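Local coordinates for ErfK/YbiS/YcfS/YnhG family protein (Xylanimonas cellulosilytica, PDB 4LPQ) that probably cross-links peptidoglycan in cell-wall synthesis as an L,D-transpeptidase, this piece holding a putative peptidoglycan-binding domain and the catalytic domain, at residues L23-I34 against A48-A56; Y76-V87 against K94-V105. All coordinates share one frame; numbering follows the deposited sequence. Where two conformers were deposited one is given.

Contact 1: residues L23-I34 against A48-A56; sequences LQQRLMDLGYFI and AVWAFQKAA
Phe52 turns the edge of its ring onto the face of Tyr32 in a T-shaped pair, ring centroids 5.0 Å apart and planes at 73°. Phe52 CD1 does the touching, 3.5 Å from Tyr32 CZ and offset toward the rim. In the plane of the Tyr32 ring, Ala55 CB sits at its edge, 3.6 Å from Tyr32 OH, and that hydroxyl is hydrogen-bonded to Tyr76 O. Tyr32 holds its CG beside the backbone N (chi1 -68°), which lays the ring along Ala51, Phe52 and Ala55. With an alanine here, the Phe52 edge is likely to lose its facing ring and Tyr76 O its phenol. Leu27 forks: CD2 packs 3.7 Å from Phe52 CB, while CD1 rests 3.9 Å from Val49 CG2 and also reaches Ala48. Leu23 CD2 meets the same Val49 methyl, the two side chains crossing at about a right angle. Ala48 CB packs against the loop, 3.4 Å from Phe33 O. Gly31, at positive phi, makes a Schellman motif after helix 18-30 and brings Tyr32 round to helix 43-56. The short helix segments cross at 60° with axes 10.8 Å apart, inside the putative peptidoglycan-binding domain. Helix 66-74 adds Leu72 against Leu23, Leu27 and Phe52, and strand 104-110 puts Ile108 beside Tyr32.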
loop_
_atom_site.group_PDB
_atom_site.type_symbol
_atom_site.label_atom_id
_atom_site.label_comp_id
_atom_site.label_asym_id
_atom_site.label_seq_id
_atom_site.Cartn_x
_atom_site.Cartn_y
_atom_site.Cartn_z
ATOM N N LEU A 23 2.154 4.342 -18.619
ATOM C CA LEU A 23 2.288 3.547 -17.431
ATOM C C LEU A 23 1.286 3.971 -16.363
ATOM O O LEU A 23 0.634 3.107 -15.756
ATOM C CB LEU A 23 3.703 3.769 -16.906
ATOM C CG LEU A 23 3.945 3.250 -15.477
ATOM C CD1 LEU A 23 3.908 1.703 -15.401
ATOM C CD2 LEU A 23 5.352 3.754 -15.012
ATOM N N GLN A 24 1.160 5.256 -16.112
ATOM C CA GLN A 24 0.297 5.731 -15.085
ATOM C C GLN A 24 -1.142 5.334 -15.422
ATOM O O GLN A 24 -1.899 4.923 -14.528
ATOM C CB GLN A 24 0.380 7.241 -14.962
ATOM C CG GLN A 24 1.722 7.686 -14.434
ATOM C CD GLN A 24 1.932 9.195 -14.624
ATOM O OE1 GLN A 24 1.505 9.801 -15.618
ATOM N NE2 GLN A 24 2.627 9.836 -13.673
ATOM N N GLN A 25 -1.548 5.494 -16.691
ATOM C CA GLN A 25 -2.885 5.122 -17.062
ATOM C C GLN A 25 -3.159 3.629 -16.933
ATOM O O GLN A 25 -4.246 3.202 -16.527
ATOM C CB GLN A 25 -3.238 5.647 -18.434
ATOM C CG GLN A 25 -4.704 5.600 -18.680
ATOM C CD GLN A 25 -5.556 6.422 -17.744
ATOM O OE1 GLN A 25 -5.402 7.648 -17.573
ATOM N NE2 GLN A 25 -6.487 5.720 -17.100
ATOM N N ARG A 26 -2.178 2.803 -17.291
ATOM C CA ARG A 26 -2.340 1.384 -17.163
ATOM C C ARG A 26 -2.469 0.918 -15.686
ATOM O O ARG A 26 -3.363 0.123 -15.347
ATOM C CB ARG A 26 -1.157 0.692 -17.822
ATOM C CG ARG A 26 -1.176 -0.810 -17.768
ATOM C CD ARG A 26 -2.417 -1.363 -18.466
ATOM N NE ARG A 26 -2.259 -2.780 -18.660
ATOM C CZ ARG A 26 -3.249 -3.614 -18.972
ATOM N NH1 ARG A 26 -4.500 -3.150 -19.084
ATOM N NH2 ARG A 26 -3.058 -4.914 -19.160
ATOM N N LEU A 27 -1.622 1.501 -14.821
ATOM C CA LEU A 27 -1.753 1.267 -13.407
ATOM C C LEU A 27 -3.129 1.638 -12.896
ATOM O O LEU A 27 -3.774 0.871 -12.160
ATOM C CB LEU A 27 -0.667 2.010 -12.636
ATOM C CG LEU A 27 0.750 1.475 -12.834
ATOM C CD1 LEU A 27 1.748 2.469 -12.364
ATOM C CD2 LEU A 27 0.943 0.136 -12.114
HETATM N N MSE A 28 -3.562 2.827 -13.318
HETATM C CA MSE A 28 -4.907 3.296 -12.892
HETATM C C MSE A 28 -5.959 2.297 -13.331
HETATM O O MSE A 28 -6.873 1.918 -12.551
HETATM C CB MSE A 28 -5.133 4.692 -13.455
HETATM C CG MSE A 28 -6.370 5.353 -12.807
HETATM SE SE MSE A 28 -6.771 7.087 -13.539
HETATM C CE MSE A 28 -5.082 7.962 -13.147
ATOM N N ASP A 29 -5.897 1.903 -14.614
ATOM C CA ASP A 29 -6.886 0.976 -15.178
ATOM C C ASP A 29 -6.943 -0.346 -14.443
ATOM O O ASP A 29 -8.026 -0.981 -14.286
ATOM C CB ASP A 29 -6.610 0.716 -16.672
ATOM C CG ASP A 29 -6.789 1.962 -17.553
ATOM O OD1 ASP A 29 -7.435 2.949 -17.158
ATOM O OD2 ASP A 29 -6.344 1.821 -18.740
ATOM N N LEU A 30 -5.786 -0.840 -13.998
ATOM C CA LEU A 30 -5.683 -2.096 -13.319
ATOM C C LEU A 30 -5.991 -2.011 -11.831
ATOM O O LEU A 30 -5.981 -3.072 -11.161
ATOM C CB LEU A 30 -4.307 -2.694 -13.533
ATOM C CG LEU A 30 -3.947 -3.144 -14.940
ATOM C CD1 LEU A 30 -2.469 -3.559 -14.965
ATOM C CD2 LEU A 30 -4.812 -4.272 -15.378
ATOM N N GLY A 31 -6.232 -0.824 -11.302
ATOM C CA GLY A 31 -6.605 -0.664 -9.917
ATOM C C GLY A 31 -5.525 -0.398 -8.914
ATOM O O GLY A 31 -5.765 -0.332 -7.722
ATOM N N TYR A 32 -4.301 -0.168 -9.411
ATOM C CA TYR A 32 -3.212 0.215 -8.531
ATOM C C TYR A 32 -3.412 1.678 -8.209
ATOM O O TYR A 32 -3.640 2.485 -9.100
ATOM C CB TYR A 32 -1.864 -0.060 -9.223
ATOM C CG TYR A 32 -1.687 -1.554 -9.359
ATOM C CD1 TYR A 32 -2.225 -2.251 -10.445
ATOM C CD2 TYR A 32 -1.076 -2.326 -8.375
ATOM C CE1 TYR A 32 -2.142 -3.605 -10.530
ATOM C CE2 TYR A 32 -1.022 -3.721 -8.425
ATOM C CZ TYR A 32 -1.558 -4.375 -9.534
ATOM O OH TYR A 32 -1.429 -5.724 -9.584
ATOM N N PHE A 33 -3.349 2.055 -6.941
ATOM C CA PHE A 33 -3.782 3.394 -6.534
ATOM C C PHE A 33 -2.869 4.462 -7.053
ATOM O O PHE A 33 -1.677 4.516 -6.736
ATOM C CB PHE A 33 -3.796 3.476 -5.007
ATOM C CG PHE A 33 -4.275 4.821 -4.521
ATOM C CD1 PHE A 33 -5.609 5.133 -4.576
ATOM C CD2 PHE A 33 -3.399 5.779 -4.189
ATOM C CE1 PHE A 33 -6.037 6.412 -4.232
ATOM C CE2 PHE A 33 -3.807 6.999 -3.818
ATOM C CZ PHE A 33 -5.107 7.348 -3.844
ATOM N N ILE A 34 -3.465 5.335 -7.856
ATOM C CA ILE A 34 -2.796 6.482 -8.475
ATOM C C ILE A 34 -3.920 7.432 -8.909
ATOM O O ILE A 34 -4.916 7.019 -9.554
ATOM C CB ILE A 34 -1.893 6.060 -9.660
ATOM C CG1 ILE A 34 -1.000 7.206 -10.115
ATOM C CG2 ILE A 34 -2.637 5.427 -10.797
ATOM C CD1 ILE A 34 0.038 6.733 -11.151
ATOM N N ALA A 48 2.597 3.590 -6.646
ATOM C CA ALA A 48 1.825 2.659 -7.489
ATOM C C ALA A 48 2.685 1.617 -8.167
ATOM O O ALA A 48 2.333 0.451 -8.280
ATOM C CB ALA A 48 1.029 3.424 -8.534
ATOM N N VAL A 49 3.877 2.055 -8.677
ATOM C CA VAL A 49 4.812 1.080 -9.254
ATOM C C VAL A 49 5.288 0.036 -8.277
ATOM O O VAL A 49 5.375 -1.135 -8.586
ATOM C CB VAL A 49 5.990 1.778 -9.986
ATOM C CG1 VAL A 49 7.025 0.797 -10.510
ATOM C CG2 VAL A 49 5.470 2.627 -11.153
ATOM N N TRP A 50 5.643 0.494 -7.079
ATOM C CA TRP A 50 6.050 -0.436 -6.026
ATOM C C TRP A 50 4.931 -1.399 -5.713
ATOM O O TRP A 50 5.142 -2.582 -5.568
ATOM C CB TRP A 50 6.472 0.312 -4.811
ATOM C CG TRP A 50 7.846 0.959 -4.884
ATOM C CD1 TRP A 50 8.857 0.689 -5.750
ATOM C CD2 TRP A 50 8.358 1.968 -4.013
ATOM N NE1 TRP A 50 9.980 1.428 -5.457
ATOM C CE2 TRP A 50 9.724 2.243 -4.391
ATOM C CE3 TRP A 50 7.834 2.645 -2.943
ATOM C CZ2 TRP A 50 10.487 3.193 -3.754
ATOM C CZ3 TRP A 50 8.589 3.580 -2.282
ATOM C CH2 TRP A 50 9.899 3.842 -2.679
ATOM N N ALA A 51 3.671 -0.897 -5.625
ATOM C CA ALA A 51 2.542 -1.807 -5.384
ATOM C C ALA A 51 2.435 -2.838 -6.460
ATOM O O ALA A 51 2.140 -3.995 -6.217
ATOM C CB ALA A 51 1.293 -1.025 -5.294
ATOM N N PHE A 52 2.641 -2.418 -7.712
ATOM C CA PHE A 52 2.553 -3.329 -8.830
ATOM C C PHE A 52 3.611 -4.401 -8.806
ATOM O O PHE A 52 3.369 -5.582 -8.966
ATOM C CB PHE A 52 2.608 -2.558 -10.141
ATOM C CG PHE A 52 2.413 -3.484 -11.322
ATOM C CD1 PHE A 52 1.159 -3.924 -11.659
ATOM C CD2 PHE A 52 3.474 -4.000 -11.998
ATOM C CE1 PHE A 52 0.977 -4.899 -12.590
ATOM C CE2 PHE A 52 3.292 -4.968 -12.998
ATOM C CZ PHE A 52 2.024 -5.458 -13.280
ATOM N N GLN A 53 4.863 -3.962 -8.634
ATOM C CA GLN A 53 5.991 -4.907 -8.560
ATOM C C GLN A 53 5.791 -5.861 -7.401
ATOM O O GLN A 53 6.036 -7.062 -7.549
ATOM C CB GLN A 53 7.355 -4.218 -8.515
ATOM C CG GLN A 53 7.690 -3.443 -9.767
ATOM C CD GLN A 53 8.961 -2.720 -9.708
ATOM O OE1 GLN A 53 9.319 -2.091 -8.722
ATOM N NE2 GLN A 53 9.664 -2.793 -10.840
ATOM N N LYS A 54 5.420 -5.343 -6.231
ATOM C CA LYS A 54 5.076 -6.234 -5.120
ATOM C C LYS A 54 4.001 -7.266 -5.450
ATOM O O LYS A 54 4.157 -8.442 -5.195
ATOM C CB LYS A 54 4.598 -5.383 -3.935
ATOM C CG LYS A 54 5.714 -4.593 -3.237
ATOM C CD LYS A 54 5.172 -3.621 -2.225
ATOM C CE LYS A 54 6.183 -3.116 -1.257
ATOM N NZ LYS A 54 5.494 -2.319 -0.170
ATOM N N ALA A 55 2.910 -6.798 -6.039
ATOM C CA ALA A 55 1.806 -7.662 -6.311
ATOM C C ALA A 55 2.249 -8.810 -7.248
ATOM O O ALA A 55 1.892 -9.958 -7.109
ATOM C CB ALA A 55 0.679 -6.877 -6.905
ATOM N N ALA A 56 3.004 -8.434 -8.297
ATOM C CA ALA A 56 3.415 -9.326 -9.356
ATOM C C ALA A 56 4.603 -10.200 -8.924
ATOM O O ALA A 56 5.042 -11.041 -9.736
ATOM C CB ALA A 56 3.711 -8.545 -10.626
#

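Contact 2: residues Y76-V87 against K94-V105; sequences YRPTPRSSSGKV and KQILLAVEDGRV
Val87 and Val100 form an antiparallel hydrogen-bonded pair, with Lys86 and Glu101 the adjoining non-hydrogen-bonded pair, where strand 86-91 meets strand 96-101 in a beta hairpin of the L,D-transpeptidase (YkuD) catalytic domain. Both bonds between Val87 and Val100 are 2.9 Å from N to O. At the open end of the hairpin, residues 101-104 make a type I' turn into strand 104-110, and Asp102 grips Gly85 twice: Asp102 N donates to Gly85 O, and Gly85 N approaches Asp102 OD1 nearly end-on to its C-O bond. Asp102 CG lies beside its own backbone N (chi1 -66°), bringing the carboxylate back to Gly85 although CB points away. One water joins Ser82 OG, Gly85 O and Gly103 N, and Ser82 OG also bonds Glu89.

Residues 76-80 lie against strands 96-101 and 104-110 through Pro78 and Pro80. Pro78 CG reaches Leu98 CD2 at 3.8 Å, the side chains passing at a slant. Pro80 spreads over three partners: CB packs 3.8 Å from Val100 CG1, CD lies near Val105 CG2, and CG comes within 3.3 Å of Gly103 O. Lys94 extends its chain toward Tyr76, whose OH is 3.1 Å from Lys94 NZ at an angle too poor for a hydrogen bond; the ammonium bonds Ala55 O instead. Lys86 NZ, held by Gly197 O, and Glu101 OE1, held by Trp196, stay 4.7 Å apart. Arg77 bends at chi3 (44°) and lays its guanidinium edge-on to Val105 O: NH1, which also bonds Leu30 O, adds a weak bond, while NH2 lies 2.9 Å from that oxygen, in the carbonyl plane and on a lone pair, with an N-H...O angle of 161°.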
loop_
_atom_site.group_PDB
_atom_site.type_symbol
_atom_site.label_atom_id
_atom_site.label_comp_id
_atom_site.label_asym_id
_atom_site.label_seq_id
_atom_site.Cartn_x
_atom_site.Cartn_y
_atom_site.Cartn_z
ATOM N N TYR A 76 -1.598 -8.023 -14.566
ATOM C CA TYR A 76 -1.516 -8.710 -13.302
ATOM C C TYR A 76 -2.277 -7.940 -12.214
ATOM O O TYR A 76 -2.042 -6.777 -11.967
ATOM C CB TYR A 76 -0.105 -8.924 -12.785
ATOM C CG TYR A 76 -0.091 -9.746 -11.499
ATOM C CD1 TYR A 76 -0.235 -11.122 -11.529
ATOM C CD2 TYR A 76 -0.202 -9.133 -10.288
ATOM C CE1 TYR A 76 -0.419 -11.852 -10.357
ATOM C CE2 TYR A 76 -0.375 -9.818 -9.118
ATOM C CZ TYR A 76 -0.524 -11.147 -9.156
ATOM O OH TYR A 76 -0.670 -11.861 -7.987
ATOM N N ARG A 77 -3.180 -8.697 -11.542
ATOM C CA ARG A 77 -3.906 -8.223 -10.350
ATOM C C ARG A 77 -3.891 -9.362 -9.347
ATOM O O ARG A 77 -4.123 -10.531 -9.713
ATOM C CB ARG A 77 -5.306 -7.823 -10.645
ATOM C CG ARG A 77 -5.398 -6.535 -11.454
ATOM C CD ARG A 77 -6.726 -6.339 -12.106
ATOM N NE ARG A 77 -7.879 -6.628 -11.283
ATOM C CZ ARG A 77 -8.524 -5.812 -10.440
ATOM N NH1 ARG A 77 -8.136 -4.620 -10.160
ATOM N NH2 ARG A 77 -9.586 -6.263 -9.883
ATOM N N PRO A 78 -3.697 -9.051 -8.053
ATOM C CA PRO A 78 -3.723 -10.136 -7.066
ATOM C C PRO A 78 -5.180 -10.692 -6.869
ATOM O O PRO A 78 -6.139 -9.958 -7.123
ATOM C CB PRO A 78 -3.207 -9.466 -5.826
ATOM C CG PRO A 78 -3.413 -8.064 -6.024
ATOM C CD PRO A 78 -3.434 -7.744 -7.452
ATOM N N THR A 79 -5.241 -11.958 -6.469
ATOM C CA THR A 79 -6.529 -12.595 -6.172
ATOM C C THR A 79 -6.820 -12.457 -4.672
ATOM O O THR A 79 -5.960 -12.906 -3.876
ATOM C CB THR A 79 -6.487 -14.064 -6.576
ATOM O OG1 THR A 79 -6.242 -14.175 -7.971
ATOM C CG2 THR A 79 -7.730 -14.737 -6.248
ATOM N N PRO A 80 -7.945 -11.884 -4.293
ATOM C CA PRO A 80 -8.192 -11.719 -2.842
ATOM C C PRO A 80 -8.591 -13.090 -2.227
ATOM O O PRO A 80 -9.012 -14.034 -2.978
ATOM C CB PRO A 80 -9.345 -10.798 -2.785
ATOM C CG PRO A 80 -10.031 -10.984 -4.082
ATOM C CD PRO A 80 -9.035 -11.386 -5.103
ATOM N N ARG A 81 -8.516 -13.182 -0.903
ATOM C CA ARG A 81 -8.974 -14.342 -0.202
ATOM C C ARG A 81 -10.480 -14.313 0.136
ATOM O O ARG A 81 -11.101 -15.388 0.233
ATOM C CB ARG A 81 -8.187 -14.533 1.071
ATOM C CG ARG A 81 -6.746 -14.866 0.818
ATOM C CD ARG A 81 -6.104 -15.434 2.047
ATOM N NE ARG A 81 -4.687 -15.757 1.811
ATOM C CZ ARG A 81 -3.933 -16.462 2.675
ATOM N NH1 ARG A 81 -4.448 -16.739 3.945
ATOM N NH2 ARG A 81 -2.675 -16.587 2.333
ATOM N N SER A 82 -11.031 -13.126 0.378
ATOM C CA SER A 82 -12.416 -13.032 0.729
ATOM C C SER A 82 -13.277 -13.136 -0.516
ATOM O O SER A 82 -12.833 -12.864 -1.635
ATOM C CB SER A 82 -12.676 -11.728 1.506
ATOM O OG SER A 82 -12.481 -10.576 0.670
ATOM N N SER A 83 -14.551 -13.487 -0.289
ATOM C CA SER A 83 -15.618 -13.649 -1.299
ATOM C C SER A 83 -16.808 -12.708 -1.278
ATOM O O SER A 83 -17.551 -12.511 -2.275
ATOM C CB SER A 83 -16.221 -15.013 -1.181
ATOM O OG SER A 83 -15.234 -15.959 -1.487
ATOM N N SER A 84 -17.082 -12.173 -0.119
ATOM C CA SER A 84 -18.208 -11.321 -0.010
ATOM C C SER A 84 -17.948 -10.160 0.912
ATOM O O SER A 84 -17.145 -10.223 1.822
ATOM C CB SER A 84 -19.390 -12.110 0.506
ATOM O OG SER A 84 -19.071 -12.609 1.767
ATOM N N GLY A 85 -18.640 -9.071 0.589
ATOM C CA GLY A 85 -18.625 -7.853 1.352
ATOM C C GLY A 85 -17.392 -7.043 1.199
ATOM O O GLY A 85 -16.550 -7.338 0.328
ATOM N N LYS A 86 -17.297 -5.992 1.967
ATOM C CA LYS A 86 -16.168 -5.078 1.905
ATOM C C LYS A 86 -15.104 -5.572 2.882
ATOM O O LYS A 86 -15.391 -5.766 4.105
ATOM C CB LYS A 86 -16.680 -3.717 2.243
ATOM C CG LYS A 86 -15.553 -2.722 2.248
ATOM C CD LYS A 86 -16.002 -1.286 2.339
ATOM C CE LYS A 86 -16.591 -0.788 1.078
ATOM N NZ LYS A 86 -16.881 0.659 1.031
ATOM N N VAL A 87 -13.873 -5.748 2.387
ATOM C CA VAL A 87 -12.799 -6.298 3.230
ATOM C C VAL A 87 -11.512 -5.571 2.848
ATOM O O VAL A 87 -11.262 -5.349 1.674
ATOM C CB VAL A 87 -12.692 -7.830 2.999
ATOM C CG1 VAL A 87 -11.565 -8.390 3.882
ATOM C CG2 VAL A 87 -14.014 -8.517 3.168
ATOM N N LYS A 94 3.748 -9.786 0.414
ATOM C CA LYS A 94 3.838 -8.857 -0.700
ATOM C C LYS A 94 3.877 -7.395 -0.293
ATOM O O LYS A 94 4.250 -6.522 -1.082
ATOM C CB LYS A 94 2.726 -9.094 -1.729
ATOM C CG LYS A 94 2.828 -10.449 -2.389
ATOM C CD LYS A 94 1.803 -10.622 -3.503
ATOM C CE LYS A 94 2.057 -11.893 -4.327
ATOM N NZ LYS A 94 1.097 -12.039 -5.453
ATOM N N GLN A 95 3.515 -7.093 0.955
ATOM C CA GLN A 95 3.508 -5.738 1.464
ATOM C C GLN A 95 2.564 -4.829 0.655
ATOM O O GLN A 95 2.910 -3.699 0.254
ATOM C CB GLN A 95 4.921 -5.174 1.551
ATOM C CG GLN A 95 5.821 -5.892 2.584
ATOM C CD GLN A 95 5.494 -5.428 3.985
ATOM O OE1 GLN A 95 5.748 -4.277 4.351
ATOM N NE2 GLN A 95 4.768 -6.291 4.704
ATOM N N ILE A 96 1.299 -5.310 0.449
ATOM C CA ILE A 96 0.253 -4.556 -0.206
ATOM C C ILE A 96 -1.027 -4.676 0.612
ATOM O O ILE A 96 -1.267 -5.682 1.297
ATOM C CB ILE A 96 0.050 -5.018 -1.679
ATOM C CG1 ILE A 96 -0.324 -6.470 -1.774
ATOM C CG2 ILE A 96 1.265 -4.695 -2.527
ATOM C CD1 ILE A 96 -0.449 -7.044 -3.163
ATOM N N LEU A 97 -1.833 -3.638 0.434
ATOM C CA LEU A 97 -3.177 -3.579 0.981
ATOM C C LEU A 97 -4.145 -3.627 -0.176
ATOM O O LEU A 97 -4.015 -2.907 -1.168
ATOM C CB LEU A 97 -3.329 -2.296 1.836
ATOM C CG LEU A 97 -4.690 -2.095 2.484
ATOM C CD1 LEU A 97 -4.512 -1.259 3.730
ATOM C CD2 LEU A 97 -5.628 -1.364 1.526
ATOM N N LEU A 98 -5.152 -4.486 -0.066
ATOM C CA LEU A 98 -6.182 -4.651 -1.034
ATOM C C LEU A 98 -7.534 -4.136 -0.479
ATOM O O LEU A 98 -7.940 -4.603 0.594
ATOM C CB LEU A 98 -6.353 -6.102 -1.449
ATOM C CG LEU A 98 -5.093 -6.892 -1.765
ATOM C CD1 LEU A 98 -5.425 -8.325 -2.149
ATOM C CD2 LEU A 98 -4.335 -6.206 -2.865
ATOM N N ALA A 99 -8.175 -3.221 -1.204
ATOM C CA ALA A 99 -9.538 -2.800 -0.887
ATOM C C ALA A 99 -10.367 -3.729 -1.771
ATOM O O ALA A 99 -10.332 -3.657 -2.988
ATOM C CB ALA A 99 -9.709 -1.350 -1.239
ATOM N N VAL A 100 -11.122 -4.583 -1.119
ATOM C CA VAL A 100 -11.862 -5.698 -1.777
ATOM C C VAL A 100 -13.375 -5.539 -1.542
ATOM O O VAL A 100 -13.803 -5.210 -0.429
ATOM C CB VAL A 100 -11.387 -7.067 -1.258
ATOM C CG1 VAL A 100 -12.023 -8.211 -2.045
ATOM C CG2 VAL A 100 -9.832 -7.218 -1.269
ATOM N N GLU A 101 -14.159 -5.718 -2.579
ATOM C CA GLU A 101 -15.636 -5.732 -2.466
ATOM C C GLU A 101 -16.192 -6.912 -3.218
ATOM O O GLU A 101 -15.953 -7.110 -4.401
ATOM C CB GLU A 101 -16.250 -4.501 -3.014
ATOM C CG GLU A 101 -15.972 -3.245 -2.295
ATOM C CD GLU A 101 -16.791 -2.086 -2.924
ATOM O OE1 GLU A 101 -16.171 -1.064 -3.293
ATOM O OE2 GLU A 101 -17.960 -2.297 -3.183
ATOM N N ASP A 102 -16.881 -7.817 -2.528
ATOM C CA ASP A 102 -17.534 -8.959 -3.147
ATOM C C ASP A 102 -16.543 -9.823 -3.938
ATOM O O ASP A 102 -16.809 -10.246 -5.071
ATOM C CB ASP A 102 -18.755 -8.524 -3.948
ATOM C CG ASP A 102 -19.870 -7.957 -3.062
ATOM O OD1 ASP A 102 -19.937 -8.329 -1.869
ATOM O OD2 ASP A 102 -20.691 -7.190 -3.640
ATOM N N GLY A 103 -15.374 -10.038 -3.332
ATOM C CA GLY A 103 -14.312 -10.883 -3.910
ATOM C C GLY A 103 -13.595 -10.271 -5.101
ATOM O O GLY A 103 -12.799 -10.981 -5.800
ATOM N N ARG A 104 -13.820 -9.001 -5.386
ATOM C CA ARG A 104 -13.149 -8.270 -6.478
ATOM C C ARG A 104 -12.239 -7.220 -5.817
ATOM O O ARG A 104 -12.646 -6.434 -4.970
ATOM C CB ARG A 104 -14.208 -7.512 -7.344
ATOM C CG ARG A 104 -13.627 -6.576 -8.447
ATOM C CD ARG A 104 -14.700 -5.779 -9.259
ATOM N NE ARG A 104 -15.677 -4.851 -8.578
ATOM C CZ ARG A 104 -15.550 -3.530 -8.365
ATOM N NH1 ARG A 104 -14.439 -2.877 -8.726
ATOM N NH2 ARG A 104 -16.526 -2.852 -7.738
ATOM N N VAL A 105 -10.992 -7.154 -6.272
ATOM C CA VAL A 105 -10.083 -6.099 -5.817
ATOM C C VAL A 105 -10.525 -4.809 -6.451
ATOM O O VAL A 105 -10.548 -4.672 -7.720
ATOM C CB VAL A 105 -8.629 -6.443 -6.201
ATOM C CG1 VAL A 105 -7.707 -5.341 -5.860
ATOM C CG2 VAL A 105 -8.249 -7.728 -5.512
HETATM O O HOH W 1 -9.927 -2.230 -9.788
HETATM O O HOH W 2 -10.466 -9.066 -8.530
HETATM O O HOH W 3 -14.823 -9.538 -0.557
HETATM O O HOH W 4 -17.675 0.841 -1.695
#

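In the fold
Contact 1 is the buried one, ten of its eleven touching residues being buried, and apolar side chains and rings hold the two helices and the loop after helix 18-30 together. Contact 2 is only partly buried: prolines pack on valines and Leu98, backbone bonds run through its buried valine pair, and charged groups and waters gather at its more exposed turn and loop. The first closes before the second opens along the chain, their centres about 15 Å apart, yet they touch, joined by polar bonds through Tyr76 and Lys94. The 76-80 linker thus ties the helical domain to the catalytic sheet, away from the predicted active-site residues His167 and Cys181.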